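Local coordinates for periplasmic oligopeptide-binding protein (Burkholderia pseudomallei, PDB 3ZS6), which binds peptides between its lobes in the periplasm and probably delivers them to an ABC transporter for import, at residues A21-E24 against G28-I31; G32-E37 against V211-I216; I290-I295 against E300-G305; G405-Y410 against F473-D478; L419-S424 against K435-V440. All coordinates share one frame; numbering follows the deposited sequence. Where two conformers were deposited one is given.

Interaction 1 of 5, residues A21-E24 against G28-I31; sequences AHIE and GNTI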
# COMPACT_ATOMS: atom_id res chain seq x y z
N ALA A 21 -7.24 12.26 3.25
CA ALA A 21 -8.07 11.44 4.14
C ALA A 21 -8.70 10.23 3.46
O ALA A 21 -9.18 9.31 4.12
CB ALA A 21 -9.15 12.29 4.80
N HIS A 22 -8.72 10.23 2.13
CA HIS A 22 -9.34 9.13 1.40
C HIS A 22 -8.37 8.37 0.50
O HIS A 22 -8.78 7.52 -0.29
CB HIS A 22 -10.56 9.65 0.63
CG HIS A 22 -11.60 10.26 1.52
ND1 HIS A 22 -12.35 9.51 2.40
CD2 HIS A 22 -11.98 11.55 1.69
CE1 HIS A 22 -13.16 10.31 3.07
NE2 HIS A 22 -12.96 11.55 2.66
N ILE A 23 -7.09 8.68 0.62
CA ILE A 23 -6.06 7.99 -0.16
C ILE A 23 -5.74 6.62 0.45
O ILE A 23 -5.44 6.52 1.64
CB ILE A 23 -4.78 8.85 -0.27
CG1 ILE A 23 -5.05 10.05 -1.19
CG2 ILE A 23 -3.59 8.00 -0.78
CD1 ILE A 23 -3.87 11.04 -1.33
N GLU A 24 -5.82 5.57 -0.36
CA GLU A 24 -5.61 4.21 0.13
C GLU A 24 -4.54 3.44 -0.63
O GLU A 24 -3.99 2.47 -0.11
CB GLU A 24 -6.89 3.37 -0.02
CG GLU A 24 -8.09 3.80 0.77
CD GLU A 24 -9.24 2.84 0.55
OE1 GLU A 24 -9.12 1.65 0.94
OE2 GLU A 24 -10.27 3.27 -0.02
N GLY A 28 -2.52 6.42 -5.21
CA GLY A 28 -2.92 7.60 -4.45
C GLY A 28 -1.77 8.21 -3.66
O GLY A 28 -1.63 9.44 -3.59
N ASN A 29 -0.95 7.37 -3.05
CA ASN A 29 0.21 7.86 -2.31
C ASN A 29 1.29 8.46 -3.22
O ASN A 29 1.85 9.50 -2.89
CB ASN A 29 0.81 6.76 -1.43
CG ASN A 29 0.05 6.57 -0.15
OD1 ASN A 29 0.39 7.16 0.89
ND2 ASN A 29 -0.99 5.73 -0.19
N THR A 30 1.57 7.81 -4.34
CA THR A 30 2.60 8.32 -5.27
C THR A 30 2.20 9.68 -5.82
O THR A 30 2.98 10.64 -5.76
CB THR A 30 2.84 7.36 -6.44
OG1 THR A 30 3.26 6.07 -5.94
CG2 THR A 30 3.92 7.92 -7.36
N ILE A 31 0.99 9.78 -6.37
CA ILE A 31 0.48 11.07 -6.83
C ILE A 31 0.33 12.10 -5.70
O ILE A 31 0.80 13.22 -5.82
CB ILE A 31 -0.84 10.91 -7.59
CG1 ILE A 31 -0.62 10.08 -8.85
CG2 ILE A 31 -1.43 12.28 -7.96
CD1 ILE A 31 -1.90 9.76 -9.62
O HOH W 1 -2.83 5.36 2.03
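Ile-23 closes against Gly-28 and Asn-29 where the peptide-site loop of this family 5 solute-binding protein runs into helix 26-35. The isoleucine forks over the first turn of the helix: its CG2 methyl rests on the backbone, 3.4 Å from Gly-28 C, while CD1, at the end of the longer branch, reaches Gly-28 O at 3.6 Å. With CG2 set opposite the backbone N (chi1 -71° for CG1), both branches face the helix. Glycine suits position 28, since the methyl lies right on its backbone. Asn-29 brings its amide across the same methyl, ND2 standing 3.5 Å from Ile-23 CG2. The polar end of Asn-29 is held from several sides: ND2 donates to Ser-25 O, just before the helix, and OD1 accepts from Ala-152 N, which fixes which way round the amide lies. An acidic side chain of the bound peptide also packs on Asn-29; the backbone of Glu-24 hydrogen-bonds to the peptide, and its OE1 pairs with His-395 and Gln-426. One ordered water joins the two segments, donating to Ile-23 O at 2.9 Å and accepting from Asn-29 ND2, also at 2.9 Å.

Interaction 2 of 5, residues G32-E37 against V211-I216; sequences GLDLFE and VTYLPI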
# COMPACT_ATOMS: atom_id res chain seq x y z
N GLY A 32 -0.32 11.71 -4.60
CA GLY A 32 -0.58 12.63 -3.50
C GLY A 32 0.66 13.21 -2.84
O GLY A 32 0.64 14.35 -2.33
N LEU A 33 1.75 12.44 -2.82
CA LEU A 33 2.97 12.90 -2.16
C LEU A 33 3.80 13.84 -3.03
O LEU A 33 4.71 14.51 -2.54
CB LEU A 33 3.81 11.72 -1.66
CG LEU A 33 3.22 10.94 -0.47
CD1 LEU A 33 4.00 9.66 -0.22
CD2 LEU A 33 3.17 11.80 0.81
N ASP A 34 3.50 13.89 -4.32
CA ASP A 34 4.01 14.96 -5.18
C ASP A 34 3.25 16.27 -4.88
O ASP A 34 3.81 17.35 -5.00
CB ASP A 34 3.85 14.60 -6.66
CG ASP A 34 4.92 13.63 -7.17
OD1 ASP A 34 5.88 13.29 -6.44
OD2 ASP A 34 4.79 13.22 -8.34
N LEU A 35 1.98 16.16 -4.49
CA LEU A 35 1.13 17.34 -4.24
C LEU A 35 1.15 17.86 -2.79
O LEU A 35 0.94 19.05 -2.55
CB LEU A 35 -0.32 17.07 -4.64
CG LEU A 35 -0.58 16.79 -6.13
CD1 LEU A 35 -1.99 16.27 -6.34
CD2 LEU A 35 -0.33 18.06 -6.98
N PHE A 36 1.39 16.96 -1.84
CA PHE A 36 1.38 17.29 -0.41
C PHE A 36 2.66 16.81 0.27
O PHE A 36 3.25 15.81 -0.13
CB PHE A 36 0.19 16.64 0.31
CG PHE A 36 -1.16 17.11 -0.16
CD1 PHE A 36 -1.78 16.52 -1.26
CD2 PHE A 36 -1.82 18.13 0.51
CE1 PHE A 36 -3.03 16.93 -1.69
CE2 PHE A 36 -3.08 18.56 0.09
CZ PHE A 36 -3.69 17.96 -1.01
N GLU A 37 3.06 17.53 1.31
CA GLU A 37 4.25 17.16 2.07
C GLU A 37 3.92 17.03 3.54
O GLU A 37 3.36 17.96 4.14
CB GLU A 37 5.33 18.23 1.91
CG GLU A 37 6.63 17.92 2.67
CD GLU A 37 7.64 19.04 2.54
OE1 GLU A 37 7.31 20.19 2.89
OE2 GLU A 37 8.76 18.76 2.07
N VAL A 211 5.05 17.11 -14.15
CA VAL A 211 4.80 15.68 -14.02
C VAL A 211 3.43 15.33 -14.58
O VAL A 211 2.43 15.98 -14.26
CB VAL A 211 4.88 15.21 -12.55
CG1 VAL A 211 4.76 13.69 -12.48
CG2 VAL A 211 6.17 15.66 -11.92
N THR A 212 3.39 14.31 -15.43
CA THR A 212 2.16 13.82 -16.00
C THR A 212 1.96 12.37 -15.56
O THR A 212 2.86 11.54 -15.75
CB THR A 212 2.21 13.89 -17.54
OG1 THR A 212 2.29 15.26 -17.96
CG2 THR A 212 0.98 13.24 -18.16
N TYR A 213 0.81 12.08 -14.97
CA TYR A 213 0.44 10.71 -14.58
C TYR A 213 -0.64 10.15 -15.52
O TYR A 213 -1.74 10.71 -15.61
CB TYR A 213 -0.06 10.65 -13.13
CG TYR A 213 1.05 10.72 -12.09
CD1 TYR A 213 1.80 9.59 -11.79
CD2 TYR A 213 1.33 11.90 -11.41
CE1 TYR A 213 2.83 9.64 -10.85
CE2 TYR A 213 2.35 11.95 -10.46
CZ TYR A 213 3.09 10.82 -10.19
OH TYR A 213 4.11 10.85 -9.25
N LEU A 214 -0.33 9.04 -16.18
CA LEU A 214 -1.28 8.40 -17.09
C LEU A 214 -1.74 7.05 -16.54
O LEU A 214 -0.92 6.15 -16.36
CB LEU A 214 -0.65 8.17 -18.47
CG LEU A 214 0.00 9.36 -19.16
CD1 LEU A 214 0.64 8.93 -20.50
CD2 LEU A 214 -1.04 10.45 -19.37
N PRO A 215 -3.04 6.92 -16.26
CA PRO A 215 -3.59 5.61 -15.87
C PRO A 215 -3.67 4.70 -17.07
O PRO A 215 -4.43 4.97 -18.02
CB PRO A 215 -5.01 5.96 -15.39
CG PRO A 215 -5.35 7.21 -16.13
CD PRO A 215 -4.06 7.98 -16.22
N ILE A 216 -2.89 3.62 -17.04
CA ILE A 216 -2.89 2.63 -18.12
C ILE A 216 -3.00 1.25 -17.47
O ILE A 216 -2.09 0.82 -16.76
CB ILE A 216 -1.56 2.68 -18.90
CG1 ILE A 216 -1.28 4.10 -19.41
CG2 ILE A 216 -1.58 1.68 -20.06
CD1 ILE A 216 -2.13 4.50 -20.60
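The last turn of helix 26-35 packs on one face of the mixed four-stranded sheet, and one hydrogen bond, from tyrosine to aspartate, joins 32-37 to 211-216 on strand 210-215. Tyr-213 OH donates to Asp-34 OD2 at 2.6 Å. Both side chains leave their backbones toward each other, and the long tyrosine suits a gap in which Asp-34 CA and Tyr-213 CA are 10.9 Å apart. The oxygen lies at the edge of the phenol, in the plane of the ring and 3.5 Å from Tyr-213 CE2. From the aspartate's side the approach is different: the hydroxyl comes in from above the carboxylate, 47° out of its plane, and the carboxylate and ring planes are turned 38° apart. Val-211, two residues back on the same face of the strand, adds a looser packing contact, its CG1 lying 4.2 Å from Asp-34 OD2. Ser-499 OG is a second hydrogen-bonding partner of OD2, and the Tyr-213 ring also packs against Arg-9 and Val-11 of strand 6-11. Buried OD2 is thus bonded to two hydroxyls, Tyr-213 donating one of the bonds, which would help to offset the cost of burying a charge and is consistent with an ionised Asp-34.

Interaction 3 of 5, residues I290-I295 against E300-G305; sequences ILTSKI and EVPMYG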
# COMPACT_ATOMS: atom_id res chain seq x y z
N ILE A 290 5.36 -22.92 -9.95
CA ILE A 290 4.97 -22.80 -11.35
C ILE A 290 4.46 -21.40 -11.67
O ILE A 290 4.79 -20.82 -12.71
CB ILE A 290 3.90 -23.85 -11.72
CG1 ILE A 290 4.49 -25.26 -11.65
CG2 ILE A 290 3.35 -23.59 -13.10
CD1 ILE A 290 3.45 -26.35 -11.80
N LEU A 291 3.65 -20.85 -10.76
CA LEU A 291 3.12 -19.51 -10.91
C LEU A 291 4.23 -18.51 -11.17
O LEU A 291 4.18 -17.74 -12.12
CB LEU A 291 2.31 -19.11 -9.66
CG LEU A 291 1.75 -17.68 -9.64
CD1 LEU A 291 0.98 -17.36 -10.92
CD2 LEU A 291 0.87 -17.45 -8.41
N THR A 292 5.26 -18.54 -10.33
CA THR A 292 6.34 -17.55 -10.42
C THR A 292 7.35 -17.84 -11.54
O THR A 292 7.77 -16.92 -12.25
CB THR A 292 7.07 -17.38 -9.08
OG1 THR A 292 7.51 -18.66 -8.61
CG2 THR A 292 6.15 -16.74 -8.04
N SER A 293 7.72 -19.10 -11.71
CA SER A 293 8.75 -19.45 -12.69
C SER A 293 8.22 -19.43 -14.12
O SER A 293 8.97 -19.13 -15.05
CB SER A 293 9.36 -20.81 -12.37
OG SER A 293 8.42 -21.86 -12.57
N LYS A 294 6.94 -19.75 -14.29
CA LYS A 294 6.38 -19.90 -15.63
C LYS A 294 5.38 -18.83 -16.07
O LYS A 294 5.20 -18.60 -17.26
CB LYS A 294 5.71 -21.27 -15.77
CG LYS A 294 6.65 -22.45 -15.55
CD LYS A 294 5.93 -23.77 -15.81
CE LYS A 294 6.80 -24.98 -15.48
NZ LYS A 294 6.03 -26.26 -15.58
N ILE A 295 4.72 -18.19 -15.11
CA ILE A 295 3.71 -17.19 -15.45
C ILE A 295 4.19 -15.75 -15.24
O ILE A 295 4.20 -14.95 -16.18
CB ILE A 295 2.40 -17.42 -14.69
CG1 ILE A 295 1.95 -18.88 -14.81
CG2 ILE A 295 1.32 -16.49 -15.21
CD1 ILE A 295 1.73 -19.32 -16.23
N GLU A 300 9.55 -12.95 -8.92
CA GLU A 300 8.65 -13.06 -7.77
C GLU A 300 8.96 -14.31 -6.94
O GLU A 300 9.25 -15.37 -7.49
CB GLU A 300 7.19 -13.08 -8.23
CG GLU A 300 6.70 -11.75 -8.79
CD GLU A 300 6.94 -11.62 -10.28
OE1 GLU A 300 7.55 -12.53 -10.89
OE2 GLU A 300 6.51 -10.59 -10.85
N VAL A 301 8.87 -14.19 -5.62
CA VAL A 301 9.19 -15.29 -4.71
C VAL A 301 7.93 -15.87 -4.06
O VAL A 301 7.14 -15.14 -3.46
CB VAL A 301 10.16 -14.82 -3.60
CG1 VAL A 301 10.41 -15.95 -2.60
CG2 VAL A 301 11.47 -14.34 -4.22
N PRO A 302 7.74 -17.20 -4.16
CA PRO A 302 6.55 -17.79 -3.52
C PRO A 302 6.38 -17.35 -2.07
O PRO A 302 7.37 -17.24 -1.34
CB PRO A 302 6.83 -19.30 -3.61
CG PRO A 302 7.66 -19.43 -4.87
CD PRO A 302 8.56 -18.21 -4.85
N MET A 303 5.15 -17.04 -1.68
CA MET A 303 4.86 -16.65 -0.30
C MET A 303 3.66 -17.42 0.26
O MET A 303 2.73 -17.75 -0.49
CB MET A 303 4.63 -15.14 -0.18
CG MET A 303 5.90 -14.31 -0.23
SD MET A 303 5.64 -12.54 0.06
CE MET A 303 5.13 -12.51 1.79
N TYR A 304 3.68 -17.67 1.56
CA TYR A 304 2.63 -18.43 2.24
C TYR A 304 1.97 -17.62 3.35
O TYR A 304 0.91 -17.99 3.85
CB TYR A 304 3.22 -19.74 2.80
CG TYR A 304 3.88 -20.53 1.71
CD1 TYR A 304 3.13 -21.37 0.89
CD2 TYR A 304 5.24 -20.40 1.44
CE1 TYR A 304 3.72 -22.09 -0.13
CE2 TYR A 304 5.84 -21.11 0.42
CZ TYR A 304 5.08 -21.95 -0.36
OH TYR A 304 5.66 -22.64 -1.39
N GLY A 305 2.61 -16.53 3.74
CA GLY A 305 2.05 -15.61 4.71
C GLY A 305 2.16 -14.17 4.22
O GLY A 305 2.43 -13.94 3.03
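Thr-292 turns its OG1 into the position between its backbone N and carbonyl carbon (chi1 53°), which puts the CG2 methyl opposite the carbonyl carbon and presents it to Glu-300. That methyl and CB both lie against the backbone carbonyl of the glutamate, with Thr-292 CB 3.4 Å from Glu-300 O. CG2 also meets the glutamate's own side chain, 3.8 Å from Glu-300 CB, where the two side chains run past each other in opposite directions. On its other branch Thr-292 OG1 stands 3.8 Å from Pro-302 CG, a packing contact made as the threonine crosses the proline ring at a slant.

The contact closes the brief connection between helix 288-296 and the short, weakly bonded strand 301-302, which pairs antiparallel with strand 470-480 of the larger mixed sheet. Threonine serves well here because it has one polar and one apolar branch: the hydroxyl is turned back to the helix, hydrogen-bonding with Arg-288 O and Glu-289 O, while the methyl faces outward to the returning chain. Glu-300 bends at chi2 (88°) rather than extending, and its OE1 meets Thr-296 OG1 and Ala-298 N, the second of these lying in the connection itself. Its CG also packs on the ring of Phe-473. Pro-302 touches Arg-288 as well, and its missing N-H costs no pairing, since the backbone bonds to 470-480 are made by Val-301 and Met-303. The contact between segments is therefore one of van der Waals packing, whereas Thr-292 OG1 and Glu-300 OE1 find their partners locally, in the helix and the connection after it.

Interaction 4 of 5, residues G405-Y410 against F473-D478; sequences GWFADY and FQYSAD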
# COMPACT_ATOMS: atom_id res chain seq x y z
N GLY A 405 -3.38 -7.19 -2.63
CA GLY A 405 -1.94 -6.97 -2.52
C GLY A 405 -1.68 -5.77 -1.63
O GLY A 405 -2.41 -4.78 -1.67
N TRP A 406 -0.63 -5.86 -0.82
CA TRP A 406 -0.32 -4.79 0.14
C TRP A 406 1.15 -4.41 0.05
O TRP A 406 2.02 -5.27 0.07
CB TRP A 406 -0.65 -5.28 1.56
CG TRP A 406 -0.49 -4.26 2.65
CD1 TRP A 406 0.56 -4.17 3.53
CD2 TRP A 406 -1.40 -3.22 3.00
NE1 TRP A 406 0.35 -3.13 4.41
CE2 TRP A 406 -0.85 -2.53 4.11
CE3 TRP A 406 -2.64 -2.80 2.49
CZ2 TRP A 406 -1.49 -1.44 4.70
CZ3 TRP A 406 -3.28 -1.72 3.09
CH2 TRP A 406 -2.70 -1.06 4.19
N PHE A 407 1.40 -3.11 -0.09
CA PHE A 407 2.74 -2.53 -0.02
C PHE A 407 2.97 -1.99 1.39
O PHE A 407 2.11 -1.29 1.93
CB PHE A 407 2.87 -1.35 -1.00
CG PHE A 407 3.45 -1.73 -2.33
CD1 PHE A 407 2.66 -2.32 -3.30
CD2 PHE A 407 4.79 -1.49 -2.62
CE1 PHE A 407 3.19 -2.68 -4.53
CE2 PHE A 407 5.33 -1.84 -3.85
CZ PHE A 407 4.53 -2.44 -4.80
N ALA A 408 4.11 -2.32 1.98
CA ALA A 408 4.42 -1.81 3.31
C ALA A 408 4.35 -0.28 3.33
O ALA A 408 4.82 0.36 2.39
CB ALA A 408 5.81 -2.28 3.73
N ASP A 409 3.78 0.29 4.38
CA ASP A 409 3.72 1.75 4.54
C ASP A 409 4.98 2.25 5.26
O ASP A 409 5.26 3.45 5.29
CB ASP A 409 2.49 2.18 5.35
CG ASP A 409 1.19 2.03 4.57
OD1 ASP A 409 1.22 2.08 3.32
OD2 ASP A 409 0.13 1.86 5.21
N TYR A 410 5.70 1.30 5.85
CA TYR A 410 6.92 1.57 6.60
C TYR A 410 7.58 0.23 6.86
O TYR A 410 6.93 -0.81 6.74
CB TYR A 410 6.62 2.28 7.93
CG TYR A 410 5.51 1.63 8.73
CD1 TYR A 410 5.79 0.61 9.64
CD2 TYR A 410 4.19 2.04 8.59
CE1 TYR A 410 4.77 0.02 10.39
CE2 TYR A 410 3.16 1.45 9.33
CZ TYR A 410 3.46 0.44 10.22
OH TYR A 410 2.45 -0.13 10.96
N PHE A 473 2.78 -14.56 -3.73
CA PHE A 473 4.19 -14.28 -3.91
C PHE A 473 4.55 -12.87 -3.50
O PHE A 473 3.68 -12.02 -3.27
CB PHE A 473 4.62 -14.53 -5.37
CG PHE A 473 3.80 -13.80 -6.38
CD1 PHE A 473 4.05 -12.46 -6.65
CD2 PHE A 473 2.77 -14.45 -7.06
CE1 PHE A 473 3.28 -11.77 -7.58
CE2 PHE A 473 2.00 -13.76 -7.99
CZ PHE A 473 2.25 -12.42 -8.25
N GLN A 474 5.86 -12.62 -3.38
CA GLN A 474 6.36 -11.30 -3.09
C GLN A 474 6.45 -10.51 -4.39
O GLN A 474 6.99 -11.01 -5.38
CB GLN A 474 7.75 -11.39 -2.44
CG GLN A 474 8.34 -10.04 -2.05
CD GLN A 474 9.65 -10.20 -1.29
OE1 GLN A 474 10.09 -11.32 -1.02
NE2 GLN A 474 10.27 -9.08 -0.93
N TYR A 475 5.91 -9.29 -4.39
CA TYR A 475 5.98 -8.42 -5.56
C TYR A 475 7.42 -8.20 -6.04
O TYR A 475 8.33 -8.04 -5.23
CB TYR A 475 5.37 -7.04 -5.28
CG TYR A 475 3.88 -6.95 -5.49
CD1 TYR A 475 3.00 -7.21 -4.44
CD2 TYR A 475 3.35 -6.56 -6.72
CE1 TYR A 475 1.63 -7.10 -4.62
CE2 TYR A 475 1.98 -6.46 -6.90
CZ TYR A 475 1.13 -6.73 -5.85
OH TYR A 475 -0.24 -6.62 -6.02
N SER A 476 7.59 -8.17 -7.35
CA SER A 476 8.83 -7.75 -7.98
C SER A 476 8.76 -6.25 -8.29
O SER A 476 7.72 -5.76 -8.73
CB SER A 476 9.06 -8.54 -9.26
OG SER A 476 10.00 -7.90 -10.10
N ALA A 477 9.86 -5.53 -8.07
CA ALA A 477 9.92 -4.09 -8.27
C ALA A 477 10.26 -3.71 -9.72
O ALA A 477 10.35 -2.52 -10.06
CB ALA A 477 10.96 -3.47 -7.32
N ASP A 478 10.47 -4.73 -10.55
CA ASP A 478 10.89 -4.54 -11.93
C ASP A 478 10.01 -3.56 -12.69
O ASP A 478 8.79 -3.71 -12.76
CB ASP A 478 10.89 -5.89 -12.68
CG ASP A 478 11.98 -6.83 -12.19
OD1 ASP A 478 12.56 -6.57 -11.11
OD2 ASP A 478 12.25 -7.83 -12.87
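Strands 401-407 and 470-480 face each other here without being bonded neighbours, the nearest CA atoms, of Gly-405 and Tyr-475, lying 8.6 Å apart, because strand 260-266 pairs antiparallel with both. Tyr-475 bridges the interval: its side chain points at the opposite strand and its ring reaches both Gly-405 and Phe-407. Gly-405 CA sits at the edge of the phenol near the ring plane, 3.9 Å from Tyr-475 OH. Glycine suits the place, since the hydroxyl occupies the side where a side chain would start. Phe-407 approaches differently, bringing CE1 over one face of the tyrosine ring, 4.4 Å from Tyr-475 CG. The two rings are neither stacked nor at right angles, their centroids being 5.4 Å apart and their planes inclined at 41°. Phe-407 has an unusual chi1 of -95°, and this rotation carries the far end of its ring nearer to Tyr-475 than the start of the side chain suggests.

Both rings belong to a wider aromatic group, Phe-407 meeting Trp-26 and Tyr-475 meeting Tyr-262. Beyond Tyr-475 the strand is interrupted by an ST turn, in which Ser-476 OG accepts from Asp-478 N at 3.2 Å. The bound peptide lies alongside: Gly-405 and Phe-407 hydrogen-bond to it through their backbones, Asp-409 OD1 holds its backbone, and an apolar peptide side chain packs on Tyr-475. The segments thus meet through ring surface and the close approach of the tyrosine hydroxyl to Gly-405 CA, while the polar backbone of Gly-405 and Phe-407 is used to grip the peptide, a division consistent with binding that depends little on peptide sequence.

Interaction 5 of 5, residues L419-S424 against K435-V440; sequences LIRCGS and KVDSLV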
# COMPACT_ATOMS: atom_id res chain seq x y z
N LEU A 419 -3.68 -5.74 8.09
CA LEU A 419 -4.56 -6.56 7.25
C LEU A 419 -5.40 -7.57 8.03
O LEU A 419 -6.40 -8.09 7.51
CB LEU A 419 -3.75 -7.33 6.21
CG LEU A 419 -2.93 -6.49 5.23
CD1 LEU A 419 -2.11 -7.41 4.33
CD2 LEU A 419 -3.84 -5.56 4.42
N ILE A 420 -5.00 -7.87 9.26
CA ILE A 420 -5.61 -8.97 10.00
C ILE A 420 -6.03 -8.65 11.43
O ILE A 420 -6.69 -9.47 12.07
CB ILE A 420 -4.69 -10.21 10.02
CG1 ILE A 420 -3.27 -9.81 10.43
CG2 ILE A 420 -4.67 -10.89 8.65
CD1 ILE A 420 -2.38 -11.00 10.78
N ARG A 421 -5.66 -7.47 11.94
CA ARG A 421 -6.09 -7.04 13.28
C ARG A 421 -7.59 -6.82 13.32
O ARG A 421 -8.16 -6.22 12.40
CB ARG A 421 -5.39 -5.73 13.69
CG ARG A 421 -3.96 -5.89 14.17
CD ARG A 421 -3.42 -4.59 14.77
NE ARG A 421 -3.56 -3.46 13.85
CZ ARG A 421 -4.56 -2.58 13.88
NH1 ARG A 421 -5.52 -2.70 14.80
NH2 ARG A 421 -4.60 -1.59 13.01
N CYS A 422 -8.24 -7.29 14.38
CA CYS A 422 -9.68 -7.10 14.57
C CYS A 422 -10.05 -5.64 14.40
O CYS A 422 -9.47 -4.77 15.05
CB CYS A 422 -10.11 -7.54 15.97
SG CYS A 422 -9.92 -9.29 16.36
N GLY A 423 -11.02 -5.36 13.54
CA GLY A 423 -11.52 -4.00 13.43
C GLY A 423 -10.68 -3.00 12.66
O GLY A 423 -11.08 -1.84 12.51
N SER A 424 -9.51 -3.41 12.17
CA SER A 424 -8.68 -2.50 11.37
C SER A 424 -9.43 -2.03 10.12
O SER A 424 -10.15 -2.81 9.49
CB SER A 424 -7.38 -3.17 10.95
OG SER A 424 -6.81 -2.50 9.85
N LYS A 435 -6.55 -13.57 20.22
CA LYS A 435 -5.25 -14.05 20.67
C LYS A 435 -4.13 -13.42 19.83
O LYS A 435 -3.14 -12.92 20.37
CB LYS A 435 -5.17 -15.57 20.62
CG LYS A 435 -3.83 -16.13 21.05
CD LYS A 435 -3.46 -15.67 22.46
CE LYS A 435 -2.14 -16.29 22.92
NZ LYS A 435 -1.76 -15.86 24.30
N VAL A 436 -4.29 -13.45 18.50
CA VAL A 436 -3.33 -12.77 17.64
C VAL A 436 -3.18 -11.31 18.09
O VAL A 436 -2.07 -10.83 18.29
CB VAL A 436 -3.73 -12.82 16.15
CG1 VAL A 436 -2.87 -11.86 15.34
CG2 VAL A 436 -3.61 -14.25 15.61
N ASP A 437 -4.30 -10.62 18.24
CA ASP A 437 -4.28 -9.22 18.63
C ASP A 437 -3.57 -9.01 19.97
O ASP A 437 -2.79 -8.07 20.13
CB ASP A 437 -5.70 -8.63 18.66
CG ASP A 437 -6.30 -8.46 17.26
OD1 ASP A 437 -5.76 -9.05 16.29
OD2 ASP A 437 -7.31 -7.73 17.14
N SER A 438 -3.84 -9.89 20.94
CA SER A 438 -3.24 -9.71 22.26
C SER A 438 -1.74 -9.98 22.21
O SER A 438 -0.97 -9.32 22.91
CB SER A 438 -3.93 -10.59 23.32
OG SER A 438 -3.31 -11.85 23.44
N LEU A 439 -1.34 -10.94 21.39
CA LEU A 439 0.08 -11.22 21.19
C LEU A 439 0.79 -10.00 20.60
O LEU A 439 1.92 -9.68 20.98
CB LEU A 439 0.28 -12.44 20.30
CG LEU A 439 0.02 -13.81 20.94
CD1 LEU A 439 0.18 -14.93 19.92
CD2 LEU A 439 0.92 -14.05 22.15
N VAL A 440 0.14 -9.31 19.67
CA VAL A 440 0.73 -8.11 19.08
C VAL A 440 0.88 -6.99 20.11
O VAL A 440 1.93 -6.36 20.20
CB VAL A 440 -0.10 -7.59 17.90
CG1 VAL A 440 0.38 -6.18 17.50
CG2 VAL A 440 -0.02 -8.56 16.72
O HOH W 2 -6.85 -10.77 14.51
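Asp-437 reaches from helix 434-443 to the backbone of the facing loop, where its OD2 accepts from Cys-422 N at 2.9 Å. The oxygen uses its syn lone pair, on the side of the other carboxylate oxygen, and the bond is bent, with an N-H...O angle of 140°. The same OD2 lies close to the cysteine side chain, 3.1 Å from Cys-422 SG, so the carboxylate is pressed against the residue it holds. OD1 looks toward the preceding part of the loop, 3.6 Å from Arg-421 CA. A water lies between OD1 and the loop, 2.7 Å from Asp-437 OD1 and 2.8 Å from Ile-420 O. Aspartate fits because its short chain, with CG opposite the carbonyl carbon (chi1 -71°), puts one oxygen on the N-H and the other within reach of the water.

The loop is shaped to present that N-H by a type II beta turn from Arg-421 to Ser-424, closed by Ser-424 N to Arg-421 O at 3.1 Å. Gly-423 occupies its third position, where the positive phi of 77° favours glycine. The disulfide from Cys-422 to Cys-432 ties this turn covalently to the chain just before the helix, so bridge and hydrogen bond restrain the same residue.

Farther out, the guanidinium of Arg-421 does not touch Asp-437, Arg-421 NH1 lying 5.8 Å from Asp-437 OD2, and is paired instead in salt bridges with Asp-418 through NH2 and Glu-106 through NH1. Beneath the polar layer Ile-420 extends toward Val-436, and its side chain also packs on Ala-463 of helix 449-464 and on Leu-306.

Overall arrangement
Near the N terminus, interaction 1 closes the short turn that leads into helix 26-35, and interaction 2 follows on the same helix, touching it through Tyr-213 and closing a loop of more than 170 residues onto the four-stranded sheet. Interaction 3 comes next, a local closure between helix 288-296 and strand 301-302. That strand lies beside 470-480 in the larger mixed sheet, so it meets interaction 4, which brings 470-480 and strand 401-407 of the same sheet together across 62 residues. Interaction 5 is nested inside that loop and touches it where Trp-406 packs on Leu-419. Interactions 2 and 5 lie on opposite sides of the chain's centre, their centres about 33 Å apart.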